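Local coordinates for ribosomal RNA processing protein 6 (Trypanosoma brucei brucei, PDB 4NLC), which probably trims and degrades RNA from the 3' end as a 3'-5' exoribonuclease associated with the nuclear exosome, represented here by its catalytic domain, at residues 301-304 with 305-309; 310-313 with 314-317; 330-333 with 334-337; 342-345 with 346-349. The protein carries 1 engineered substitution. All blocks are in the same frame, centred on the assembly; numbering follows the deposited sequence.

Contact 1 of 4, residues 301-304 with 305-309; sequences WRDM and AAREA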
loop_
_atom_site.group_PDB
_atom_site.type_symbol
_atom_site.label_atom_id
_atom_site.label_comp_id
_atom_site.label_asym_id
_atom_site.label_seq_id
_atom_site.Cartn_x
_atom_site.Cartn_y
_atom_site.Cartn_z
ATOM N N TRP A 301 -17.745 -13.512 11.753
ATOM C CA TRP A 301 -18.802 -13.065 10.856
ATOM C C TRP A 301 -18.383 -11.710 10.214
ATOM O O TRP A 301 -18.585 -11.507 9.010
ATOM C CB TRP A 301 -20.137 -12.898 11.602
ATOM C CG TRP A 301 -21.194 -12.362 10.692
ATOM C CD1 TRP A 301 -21.958 -13.083 9.826
ATOM C CD2 TRP A 301 -21.443 -10.977 10.391
ATOM N NE1 TRP A 301 -22.689 -12.238 9.025
ATOM C CE2 TRP A 301 -22.400 -10.941 9.356
ATOM C CE3 TRP A 301 -20.965 -9.761 10.913
ATOM C CZ2 TRP A 301 -22.917 -9.740 8.854
ATOM C CZ3 TRP A 301 -21.463 -8.569 10.404
ATOM C CH2 TRP A 301 -22.435 -8.565 9.393
ATOM N N ARG A 302 -17.836 -10.790 11.027
ATOM C CA ARG A 302 -17.432 -9.453 10.587
ATOM C C ARG A 302 -16.397 -9.532 9.487
ATOM O O ARG A 302 -16.470 -8.753 8.537
ATOM C CB ARG A 302 -16.978 -8.567 11.773
ATOM C CG ARG A 302 -16.771 -7.104 11.402
ATOM C CD ARG A 302 -16.176 -6.298 12.538
ATOM N NE ARG A 302 -14.798 -6.688 12.779
ATOM C CZ ARG A 302 -13.814 -5.847 13.049
ATOM N NH1 ARG A 302 -14.050 -4.548 13.146
ATOM N NH2 ARG A 302 -12.586 -6.296 13.219
ATOM N N ASP A 303 -15.478 -10.503 9.576
ATOM C CA ASP A 303 -14.470 -10.697 8.541
ATOM C C ASP A 303 -15.103 -11.254 7.254
ATOM O O ASP A 303 -14.795 -10.755 6.186
ATOM C CB ASP A 303 -13.304 -11.553 9.036
ATOM C CG ASP A 303 -12.165 -11.565 8.031
ATOM O OD1 ASP A 303 -11.362 -10.606 8.028
ATOM O OD2 ASP A 303 -12.101 -12.510 7.230
ATOM N N MET A 304 -15.994 -12.247 7.359
ATOM C CA MET A 304 -16.723 -12.814 6.213
ATOM C C MET A 304 -17.546 -11.724 5.483
ATOM O O MET A 304 -17.393 -11.548 4.279
ATOM C CB MET A 304 -17.625 -13.994 6.647
ATOM C CG MET A 304 -16.838 -15.250 6.989
ATOM S SD MET A 304 -17.783 -16.667 7.663
ATOM C CE MET A 304 -17.234 -17.979 6.536
ATOM N N ALA A 305 -18.331 -10.941 6.235
ATOM C CA ALA A 305 -19.147 -9.861 5.695
ATOM C C ALA A 305 -18.290 -8.756 5.047
ATOM O O ALA A 305 -18.732 -8.117 4.092
ATOM C CB ALA A 305 -20.024 -9.283 6.788
ATOM N N ALA A 306 -17.064 -8.553 5.555
ATOM C CA ALA A 306 -16.127 -7.553 5.047
ATOM C C ALA A 306 -15.623 -7.972 3.662
ATOM O O ALA A 306 -15.511 -7.125 2.773
ATOM C CB ALA A 306 -14.963 -7.395 6.013
ATOM N N ARG A 307 -15.344 -9.282 3.495
ATOM C CA ARG A 307 -14.908 -9.929 2.255
ATOM C C ARG A 307 -15.958 -9.816 1.149
ATOM O O ARG A 307 -15.643 -9.413 0.017
ATOM C CB ARG A 307 -14.531 -11.394 2.508
ATOM C CG ARG A 307 -13.215 -11.522 3.260
ATOM C CD ARG A 307 -12.914 -12.964 3.613
ATOM N NE ARG A 307 -11.823 -13.066 4.583
ATOM C CZ ARG A 307 -10.561 -13.384 4.307
ATOM N NH1 ARG A 307 -10.183 -13.622 3.054
ATOM N NH2 ARG A 307 -9.664 -13.441 5.273
ATOM N N GLU A 308 -17.211 -10.125 1.511
ATOM C CA GLU A 308 -18.386 -10.059 0.657
ATOM C C GLU A 308 -18.704 -8.620 0.200
ATOM O O GLU A 308 -18.954 -8.390 -0.985
ATOM C CB GLU A 308 -19.591 -10.686 1.391
ATOM C CG GLU A 308 -19.419 -12.160 1.723
ATOM C CD GLU A 308 -19.212 -13.064 0.519
ATOM O OE1 GLU A 308 -20.144 -13.186 -0.310
ATOM O OE2 GLU A 308 -18.103 -13.634 0.393
ATOM N N ALA A 309 -18.654 -7.654 1.120
ATOM C CA ALA A 309 -18.965 -6.262 0.802
ATOM C C ALA A 309 -17.780 -5.552 0.156
ATOM O O ALA A 309 -17.951 -4.481 -0.433
ATOM C CB ALA A 309 -19.396 -5.526 2.062
#
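Two pairs spaced four residues apart, Trp301 with Ala305 and Asp303 with Arg307, lie along the last turns of helix 289-309, the long helix of the HRDC domain, and they illustrate how one helix can serve an apolar core and a polar interface at once. The indole of Trp301 stands anti to its own backbone nitrogen (chi1 177°), which carries the ring down the helix until its six-membered part faces the methyl of Ala305. CB of Ala305 sits 3.7 Å from the centroid of that ring and over its face, a CH-pi contact, and its nearest ring atoms include Trp301 CZ2 at 3.6 Å. The same turn is closed by a nearly straight backbone bond from Ala305 N to Trp301 O, 2.8 Å long. Beyond the pair, helix 351-359 adds Lys353, Leu354 and Ile357 around the buried indole.

The polar pair is a salt bridge. Arg307 runs extended from CG to NE, and this brings its NE to 2.7 Å from OD2 of Asp303 in a bond of 169°. The carboxylate oxygen lies at the edge of the guanidinium and in its plane, whereas the two planar groups are turned 64° against each other. Asp303 OD1 is bonded separately to the hydroxyl of Tyr105, and Arg307 NH1 to the carbonyl of Asn15, so the bridge ties the HRDC helix to parts of the chain outside it. A second, weak link from Arg307 NH2 reaches the same Asp303 OD2 at 3.3 Å.

Contact 2 of 4, residues 310-313 with 314-317; sequences DDSP and SAVM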
loop_
_atom_site.group_PDB
_atom_site.type_symbol
_atom_site.label_atom_id
_atom_site.label_comp_id
_atom_site.label_asym_id
_atom_site.label_seq_id
_atom_site.Cartn_x
_atom_site.Cartn_y
_atom_site.Cartn_z
ATOM N N ASP A 310 -16.598 -6.178 0.215
ATOM C CA ASP A 310 -15.318 -5.610 -0.215
ATOM C C ASP A 310 -15.061 -4.309 0.565
ATOM O O ASP A 310 -14.750 -3.261 -0.003
ATOM C CB ASP A 310 -15.160 -5.447 -1.742
ATOM C CG ASP A 310 -13.721 -5.099 -2.135
ATOM O OD1 ASP A 310 -12.789 -5.447 -1.362
ATOM O OD2 ASP A 310 -13.534 -4.428 -3.179
ATOM N N ASP A 311 -15.253 -4.401 1.886
ATOM C CA ASP A 311 -15.019 -3.318 2.823
ATOM C C ASP A 311 -13.998 -3.785 3.856
ATOM O O ASP A 311 -13.846 -4.986 4.055
ATOM C CB ASP A 311 -16.341 -2.960 3.524
ATOM C CG ASP A 311 -17.037 -1.746 2.956
ATOM O OD1 ASP A 311 -16.405 -1.012 2.148
ATOM O OD2 ASP A 311 -18.199 -1.508 3.328
ATOM N N SER A 312 -13.335 -2.860 4.552
ATOM C CA SER A 312 -12.435 -3.325 5.608
ATOM C C SER A 312 -13.326 -3.813 6.784
ATOM O O SER A 312 -14.456 -3.318 6.902
ATOM C CB SER A 312 -11.509 -2.207 6.076
ATOM O OG SER A 312 -12.225 -1.222 6.797
ATOM N N PRO A 313 -12.875 -4.759 7.650
ATOM C CA PRO A 313 -13.702 -5.143 8.813
ATOM C C PRO A 313 -14.192 -3.932 9.645
ATOM O O PRO A 313 -15.320 -3.950 10.103
ATOM C CB PRO A 313 -12.773 -6.081 9.606
ATOM C CG PRO A 313 -11.876 -6.657 8.575
ATOM C CD PRO A 313 -11.579 -5.466 7.681
ATOM N N SER A 314 -13.395 -2.850 9.748
ATOM C CA SER A 314 -13.783 -1.618 10.457
ATOM C C SER A 314 -14.952 -0.885 9.781
ATOM O O SER A 314 -15.753 -0.268 10.469
ATOM C CB SER A 314 -12.590 -0.680 10.620
ATOM O OG SER A 314 -11.635 -1.261 11.491
ATOM N N ALA A 315 -15.071 -0.979 8.447
ATOM C CA ALA A 315 -16.183 -0.345 7.743
ATOM C C ALA A 315 -17.487 -1.169 7.933
ATOM O O ALA A 315 -18.586 -0.631 7.776
ATOM C CB ALA A 315 -15.847 -0.155 6.264
ATOM N N VAL A 316 -17.371 -2.461 8.259
ATOM C CA VAL A 316 -18.552 -3.282 8.526
ATOM C C VAL A 316 -19.100 -2.905 9.922
ATOM O O VAL A 316 -20.289 -2.579 10.071
ATOM C CB VAL A 316 -18.248 -4.809 8.420
ATOM C CG1 VAL A 316 -19.392 -5.660 8.987
ATOM C CG2 VAL A 316 -17.951 -5.208 6.979
ATOM N N MET A 317 -18.209 -2.926 10.927
ATOM C CA MET A 317 -18.549 -2.728 12.329
ATOM C C MET A 317 -17.282 -2.306 13.077
ATOM O O MET A 317 -16.243 -2.944 12.918
ATOM C CB MET A 317 -18.989 -4.128 12.831
ATOM C CG MET A 317 -19.778 -4.184 14.084
ATOM S SD MET A 317 -19.823 -5.900 14.713
ATOM C CE MET A 317 -20.709 -6.716 13.415
HETATM O O HOH W 1 -19.775 -2.058 5.399
#
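Ser312 caps the short helix 313-316 by reaching forward with its side chain to Ala315 N, a textbook N-cap with proline in the first helical position. The compact half of the contact is this cap. With OG held between its backbone nitrogen and carbonyl carbon (chi1 70°), Ser312 accepts Ala315 N at 3.3 Å, and the hydroxyl also bonds the carbonyl of Phe102. The same amide reaches Ser312 O at 2.9 Å, arriving well above the carbonyl plane, so one N-H is divided between two oxygens of a single residue. A straighter bond, Met317 N to Pro313 O at 3.2 Å, lies in the carbonyl plane of Pro313 and closes the final turn.

The other flank is looser. Asp311 lies loosely over the methyl of Ala315, its CG 3.9 Å from Ala315 CB, and the polar link between these two residues is made by water 1. This water donates to Asp311 OD2 at 2.7 Å and weakly to Ala315 O, while Asp311 OD1 forms a salt bridge with Arg4. Ser314 is exposed.

Just upstream, Asp310 has positive phi and is the C-prime residue of the Schellman motif that ends helix 289-309. The capped turn thus follows directly on that helix, with Val316 packed against Trp301 and Arg302 of it, while Ser312 pairs through its backbone with Phe102, in the loop between strands 92-100 and 108-115.

Contact 3 of 4, residues 330-333 with 334-337; sequences PTSA and NEVL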
loop_
_atom_site.group_PDB
_atom_site.type_symbol
_atom_site.label_atom_id
_atom_site.label_comp_id
_atom_site.label_asym_id
_atom_site.label_seq_id
_atom_site.Cartn_x
_atom_site.Cartn_y
_atom_site.Cartn_z
ATOM N N PRO A 330 -27.264 -8.801 22.976
ATOM C CA PRO A 330 -28.586 -8.338 22.490
ATOM C C PRO A 330 -29.505 -9.451 21.960
ATOM O O PRO A 330 -29.051 -10.294 21.194
ATOM C CB PRO A 330 -28.201 -7.366 21.377
ATOM C CG PRO A 330 -26.860 -7.814 20.932
ATOM C CD PRO A 330 -26.182 -8.163 22.198
ATOM N N THR A 331 -30.788 -9.463 22.369
ATOM C CA THR A 331 -31.701 -10.544 21.954
ATOM C C THR A 331 -32.869 -10.107 21.035
ATOM O O THR A 331 -33.766 -10.912 20.776
ATOM C CB THR A 331 -32.206 -11.334 23.153
ATOM O OG1 THR A 331 -32.865 -10.447 24.061
ATOM C CG2 THR A 331 -31.082 -12.133 23.839
ATOM N N SER A 332 -32.791 -8.889 20.476
ATOM C CA SER A 332 -33.740 -8.314 19.515
ATOM C C SER A 332 -32.938 -7.531 18.462
ATOM O O SER A 332 -31.830 -7.065 18.754
ATOM C CB SER A 332 -34.753 -7.410 20.219
ATOM O OG SER A 332 -34.174 -6.186 20.643
ATOM N N ALA A 333 -33.466 -7.424 17.231
ATOM C CA ALA A 333 -32.795 -6.713 16.128
ATOM C C ALA A 333 -32.389 -5.264 16.499
ATOM O O ALA A 333 -31.283 -4.832 16.177
ATOM C CB ALA A 333 -33.677 -6.718 14.895
ATOM N N ASN A 334 -33.260 -4.550 17.227
ATOM C CA ASN A 334 -33.046 -3.169 17.674
ATOM C C ASN A 334 -31.898 -3.058 18.646
ATOM O O ASN A 334 -31.095 -2.134 18.513
ATOM C CB ASN A 334 -34.316 -2.593 18.281
ATOM C CG ASN A 334 -35.482 -2.692 17.341
ATOM O OD1 ASN A 334 -36.292 -3.621 17.434
ATOM N ND2 ASN A 334 -35.521 -1.809 16.349
ATOM N N GLU A 335 -31.809 -4.011 19.611
ATOM C CA GLU A 335 -30.723 -4.080 20.598
ATOM C C GLU A 335 -29.394 -4.313 19.862
ATOM O O GLU A 335 -28.399 -3.687 20.211
ATOM C CB GLU A 335 -30.969 -5.208 21.610
ATOM C CG GLU A 335 -31.814 -4.848 22.818
ATOM C CD GLU A 335 -32.097 -6.018 23.749
ATOM O OE1 GLU A 335 -31.140 -6.648 24.267
ATOM O OE2 GLU A 335 -33.298 -6.296 23.964
ATOM N N VAL A 336 -29.391 -5.183 18.823
ATOM C CA VAL A 336 -28.196 -5.479 18.012
ATOM C C VAL A 336 -27.780 -4.201 17.266
ATOM O O VAL A 336 -26.588 -3.880 17.208
ATOM C CB VAL A 336 -28.372 -6.676 17.029
ATOM C CG1 VAL A 336 -27.092 -6.913 16.217
ATOM C CG2 VAL A 336 -28.785 -7.960 17.752
ATOM N N LEU A 337 -28.774 -3.462 16.724
ATOM C CA LEU A 337 -28.538 -2.213 16.002
ATOM C C LEU A 337 -27.943 -1.131 16.895
ATOM O O LEU A 337 -27.104 -0.374 16.428
ATOM C CB LEU A 337 -29.794 -1.732 15.263
ATOM C CG LEU A 337 -30.260 -2.566 14.041
ATOM C CD1 LEU A 337 -31.450 -1.933 13.389
ATOM C CD2 LEU A 337 -29.135 -2.788 12.999
HETATM O O HOH W 2 -31.621 -8.959 25.982
#
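Pro330 and Glu335 meet through their beta carbons, CB to CB 3.5 Å, and the pyrrolidine ring goes on to touch Val336, whose CG2 lies 3.7 Å from Pro330 CB with the two side chains crossing at about a right angle. Close by, the hydroxyl of Ser332 works in two directions. Its OG weakly accepts the amide of Glu335 at 3.4 Å and, just as weakly, donates to Glu335 OE2. The gamma oxygen is placed for both by a chi1 of 73°, which points it at the first helical turn.

Here Ser332 is the N-cap of helix 333-339 within the HRDC domain, and the glutamate three residues on turns back over the cap to join it. The Glu335 chain is extended beyond CG, so its carboxylate comes to lie alongside Thr331, where OE1 weakly accepts the backbone N of Thr331. Firmer main-chain bonds carry the helix forward: Val336 N to Ser332 O at 3.1 Å and Leu337 N to Ala333 O at 2.9 Å.

Further out, one side holds a bridging water and the other packs on protein. Water 2 joins Thr331 OG1, at 2.7 Å, to Glu335 OE1, at 2.9 Å, and so links two side chains that lie side by side and point the same way. On the inner side Val336 packs against Leu354 and Leu355 of helix 351-359, and Ala333 and Leu337 both rest on Val351.

Contact 4 of 4, residues 342-345 with 346-349; sequences PVSV and AVRT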
loop_
_atom_site.group_PDB
_atom_site.type_symbol
_atom_site.label_atom_id
_atom_site.label_comp_id
_atom_site.label_asym_id
_atom_site.label_seq_id
_atom_site.Cartn_x
_atom_site.Cartn_y
_atom_site.Cartn_z
ATOM N N PRO A 342 -21.924 3.383 14.633
ATOM C CA PRO A 342 -22.714 3.677 13.413
ATOM C C PRO A 342 -23.002 2.434 12.568
ATOM O O PRO A 342 -22.081 1.693 12.230
ATOM C CB PRO A 342 -21.866 4.730 12.684
ATOM C CG PRO A 342 -20.456 4.463 13.117
ATOM C CD PRO A 342 -20.527 3.850 14.503
ATOM N N VAL A 343 -24.295 2.194 12.262
ATOM C CA VAL A 343 -24.764 0.991 11.569
ATOM C C VAL A 343 -24.464 0.998 10.064
ATOM O O VAL A 343 -25.030 1.788 9.313
ATOM C CB VAL A 343 -26.256 0.662 11.850
ATOM C CG1 VAL A 343 -26.643 -0.685 11.240
ATOM C CG2 VAL A 343 -26.556 0.663 13.346
ATOM N N SER A 344 -23.649 0.035 9.617
ATOM C CA SER A 344 -23.356 -0.128 8.194
ATOM C C SER A 344 -24.519 -0.859 7.504
ATOM O O SER A 344 -25.378 -1.446 8.179
ATOM C CB SER A 344 -22.055 -0.905 8.000
ATOM O OG SER A 344 -22.227 -2.292 8.256
ATOM N N VAL A 345 -24.539 -0.835 6.168
ATOM C CA VAL A 345 -25.539 -1.544 5.377
ATOM C C VAL A 345 -25.384 -3.062 5.625
ATOM O O VAL A 345 -26.375 -3.716 5.934
ATOM C CB VAL A 345 -25.502 -1.117 3.882
ATOM C CG1 VAL A 345 -26.232 -2.110 2.977
ATOM C CG2 VAL A 345 -26.089 0.281 3.716
ATOM N N ALA A 346 -24.131 -3.575 5.617
ATOM C CA ALA A 346 -23.781 -4.978 5.888
ATOM C C ALA A 346 -24.449 -5.493 7.183
ATOM O O ALA A 346 -25.079 -6.556 7.164
ATOM C CB ALA A 346 -22.261 -5.136 5.977
ATOM N N VAL A 347 -24.360 -4.705 8.271
ATOM C CA VAL A 347 -24.957 -5.021 9.570
ATOM C C VAL A 347 -26.498 -4.946 9.500
ATOM O O VAL A 347 -27.174 -5.877 9.949
ATOM C CB VAL A 347 -24.372 -4.132 10.700
ATOM C CG1 VAL A 347 -25.264 -4.139 11.941
ATOM C CG2 VAL A 347 -22.950 -4.555 11.052
ATOM N N ARG A 348 -27.043 -3.847 8.935
ATOM C CA ARG A 348 -28.501 -3.668 8.833
ATOM C C ARG A 348 -29.161 -4.782 8.020
ATOM O O ARG A 348 -30.183 -5.311 8.448
ATOM C CB ARG A 348 -28.862 -2.282 8.270
ATOM C CG ARG A 348 -30.345 -1.919 8.449
ATOM C CD ARG A 348 -30.629 -0.434 8.274
ATOM N NE ARG A 348 -30.251 0.350 9.457
ATOM C CZ ARG A 348 -31.032 0.556 10.517
ATOM N NH1 ARG A 348 -32.249 0.024 10.570
ATOM N NH2 ARG A 348 -30.599 1.285 11.536
ATOM N N THR A 349 -28.549 -5.170 6.883
ATOM C CA THR A 349 -29.103 -6.217 6.021
ATOM C C THR A 349 -28.971 -7.601 6.683
ATOM O O THR A 349 -29.880 -8.416 6.534
ATOM C CB THR A 349 -28.559 -6.143 4.561
ATOM O OG1 THR A 349 -28.988 -7.283 3.831
ATOM C CG2 THR A 349 -27.069 -6.097 4.475
#
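The guanidinium of Arg348 is the flat group of this contact, and Val343 CG1 approaches it obliquely, 4.2 Å from Arg348 NE. The two belong to the capped start of helix 345-349 in the HRDC domain, where a loop valine folds over the first turn. Its branch does double duty. With chi1 at -173°, CG1 of Val343 is turned toward the helix and also touches Val347 CG1 at 3.8 Å, the side chains crossing at about a right angle, and passes 4.0 Å from Arg348 CB. Arg348 bends at chi3 (-78°), which turns its charged end toward Val343 and Leu337, the latter in the preceding helix and in touch with Val343 as well.

Ser344 is the N-cap. Its OG accepts Val347 N at 3.2 Å in a fairly straight bond of 163°, while its carbonyl oxygen receives Arg348 N at 3.0 Å, so one residue satisfies two amides of the first turn. The stronger partner of the hydroxyl is the carbonyl of Val316, across in helix 313-316. Val347 is buried beneath the cap, touching Met317 and Cys340, and its CG2 lies 3.7 Å from Ser344 OG.

All four contacts lie in the HRDC domain, on or at the start of four of its helices, 289-309, 313-316, 333-339 and 345-349, but their depth differs. Contact 1 is the buried one, with an indole in the core and a salt bridge facing the catalytic part of the chain. Contacts 2 and 3 are partly buried and each has a water bridge, whereas contact 4 lies at the surface. Contacts 2, 3 and 4 repeat one device, a serine N-cap, set in different surroundings. Contact 2 joins its neighbours directly: Arg302 NH1 bonds Met317 O at 2.7 Å, and the serine cap of contact 4 bonds to it too. Contacts 3 and 4 meet by packing, while contact 3 touches neither contact 1 nor contact 2.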